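AA9 family lytic polysaccharide monooxygenase cel61B (Hypocrea jecorina, PDB 2VTC) cleaves cellulose chains oxidatively as a copper-dependent lytic polysaccharide monooxygenase, using a reducing agent with O2 or H2O2 as cosubstrate. Local coordinates at residues Y110-T115 with E179-H184. Sequence-based numbering, arbitrary orientation.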
loop_
_atom_site.group_PDB
_atom_site.type_symbol
_atom_site.label_atom_id
_atom_site.label_comp_id
_atom_site.label_asym_id
_atom_site.label_seq_id
_atom_site.Cartn_x
_atom_site.Cartn_y
_atom_site.Cartn_z
ATOM N N TYR A 110 12.466 8.755 -6.334
ATOM C CA TYR A 110 11.454 9.697 -6.804
ATOM C C TYR A 110 10.025 9.180 -6.614
ATOM O O TYR A 110 9.681 8.108 -7.122
ATOM C CB TYR A 110 11.634 9.984 -8.293
ATOM C CG TYR A 110 12.943 10.662 -8.691
ATOM C CD1 TYR A 110 13.030 12.053 -8.720
ATOM C CD2 TYR A 110 14.062 9.915 -9.048
ATOM C CE1 TYR A 110 14.216 12.688 -9.106
ATOM C CE2 TYR A 110 15.260 10.541 -9.428
ATOM C CZ TYR A 110 15.314 11.925 -9.446
ATOM O OH TYR A 110 16.483 12.564 -9.821
ATOM N N GLY A 111 9.191 9.965 -5.940
ATOM C CA GLY A 111 7.766 9.663 -5.879
ATOM C C GLY A 111 7.136 9.705 -4.504
ATOM O O GLY A 111 7.825 9.580 -3.470
ATOM N N PRO A 112 5.788 9.829 -4.489
ATOM C CA PRO A 112 5.034 9.887 -3.236
ATOM C C PRO A 112 4.732 8.507 -2.632
ATOM O O PRO A 112 4.921 7.473 -3.275
ATOM C CB PRO A 112 3.726 10.545 -3.660
ATOM C CG PRO A 112 3.492 10.003 -5.068
ATOM C CD PRO A 112 4.911 9.953 -5.664
ATOM N N ILE A 113 4.240 8.542 -1.405
ATOM C CA ILE A 113 3.839 7.342 -0.659
ATOM C C ILE A 113 2.445 7.591 -0.099
ATOM O O ILE A 113 2.204 8.637 0.510
ATOM C CB ILE A 113 4.830 7.058 0.510
ATOM C CG1 ILE A 113 6.258 6.866 -0.041
ATOM C CG2 ILE A 113 4.361 5.853 1.333
ATOM C CD1 ILE A 113 7.284 6.482 1.000
ATOM N N VAL A 114 1.522 6.645 -0.345
ATOM C CA VAL A 114 0.139 6.783 0.144
ATOM C C VAL A 114 -0.307 5.454 0.784
ATOM O O VAL A 114 0.159 4.375 0.385
ATOM C CB VAL A 114 -0.844 7.169 -1.007
ATOM C CG1 VAL A 114 -0.532 8.567 -1.590
ATOM C CG2 VAL A 114 -0.824 6.111 -2.132
ATOM N N THR A 115 -1.194 5.554 1.783
ATOM C CA THR A 115 -1.777 4.368 2.433
ATOM C C THR A 115 -3.289 4.542 2.575
ATOM O O THR A 115 -3.779 5.624 2.920
ATOM C CB THR A 115 -1.151 4.101 3.820
ATOM O OG1 THR A 115 0.277 4.146 3.688
ATOM C CG2 THR A 115 -1.523 2.723 4.363
ATOM N N GLU A 179 1.189 1.920 -0.467
ATOM C CA GLU A 179 1.574 1.997 -1.876
ATOM C C GLU A 179 2.652 3.030 -2.182
ATOM O O GLU A 179 2.526 4.178 -1.793
ATOM C CB GLU A 179 0.346 2.300 -2.720
ATOM C CG GLU A 179 0.580 2.324 -4.241
ATOM C CD GLU A 179 -0.709 2.604 -4.976
ATOM O OE1 GLU A 179 -1.543 3.411 -4.460
ATOM O OE2 GLU A 179 -0.925 2.017 -6.083
ATOM N N LEU A 180 3.678 2.605 -2.916
ATOM C CA LEU A 180 4.719 3.518 -3.396
ATOM C C LEU A 180 4.446 3.782 -4.857
ATOM O O LEU A 180 4.221 2.849 -5.643
ATOM C CB LEU A 180 6.118 2.895 -3.237
ATOM C CG LEU A 180 6.447 2.251 -1.891
ATOM C CD1 LEU A 180 7.862 1.658 -1.866
ATOM C CD2 LEU A 180 6.270 3.173 -0.741
ATOM N N LEU A 181 4.456 5.058 -5.244
ATOM C CA LEU A 181 4.270 5.391 -6.657
ATOM C C LEU A 181 5.609 5.923 -7.174
ATOM O O LEU A 181 5.876 7.131 -7.063
ATOM C CB LEU A 181 3.185 6.439 -6.858
ATOM C CG LEU A 181 1.740 5.966 -6.551
ATOM C CD1 LEU A 181 1.493 6.096 -5.054
ATOM C CD2 LEU A 181 0.762 6.801 -7.331
ATOM N N ALA A 182 6.444 5.024 -7.702
ATOM C CA ALA A 182 7.809 5.396 -8.162
ATOM C C ALA A 182 7.700 6.152 -9.482
ATOM O O ALA A 182 7.145 5.669 -10.499
ATOM C CB ALA A 182 8.714 4.143 -8.272
ATOM N N ALA A 183 8.242 7.382 -9.459
ATOM C CA ALA A 183 7.947 8.369 -10.474
ATOM C C ALA A 183 9.119 8.715 -11.420
ATOM O O ALA A 183 8.979 9.630 -12.214
ATOM C CB ALA A 183 7.408 9.666 -9.806
ATOM N N HIS A 184 10.229 7.984 -11.329
ATOM C CA HIS A 184 11.391 8.243 -12.231
ATOM C C HIS A 184 11.022 8.256 -13.717
ATOM O O HIS A 184 11.665 8.976 -14.521
ATOM C CB HIS A 184 12.544 7.284 -11.957
ATOM C CG HIS A 184 12.121 5.857 -11.811
ATOM N ND1 HIS A 184 12.275 4.925 -12.814
ATOM C CD2 HIS A 184 11.545 5.206 -10.772
ATOM C CE1 HIS A 184 11.813 3.757 -12.399
ATOM N NE2 HIS A 184 11.353 3.902 -11.170
#
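V114 sends its CG2 methyl into the hollow between the side chains of E179 and L181, 3.6 Å from E179 OE1 and 3.7 Å from L181 CD1. The valine lies alongside the glutamate, but both it and the P112 ring cross the leucine at about a right angle. E179 stands out from this face, CG anti to the backbone N (chi1 -176°) and the chain extended beyond it, its OE1 salt-bridged to R177 and hydrogen-bonded to the Y221 hydroxyl. The P112 ring covers the root of the leucine, its CG 4.0 Å from L181 CB, leaving the CD1 end to the valine. On the other face I113 and L180 run side by side, L180 CD2 3.8 Å from I113 CG1; W161 and helix 150-156 pack on the isoleucine. Strands 113-119 and 172-182 are antiparallel neighbours in the AA9 beta-sandwich, paired through V114 and E179 in both directions and by L181 N to P112 O. Beyond P112 the ladder continues into loop: A183 N reaches Y110 O at 2.8 Å from above the carbonyl plane. Between the P112 and Y110 carbonyl bonds, G111 CA sits 3.4 Å from L181 O in a CA-H...O contact, and a CB would collide with that oxygen. A183 CB fills in beside the glycine. The Y110 ring meets H184 CB obliquely, while the histidine, probably an O2-binding residue, stacks on the copper ligand H108.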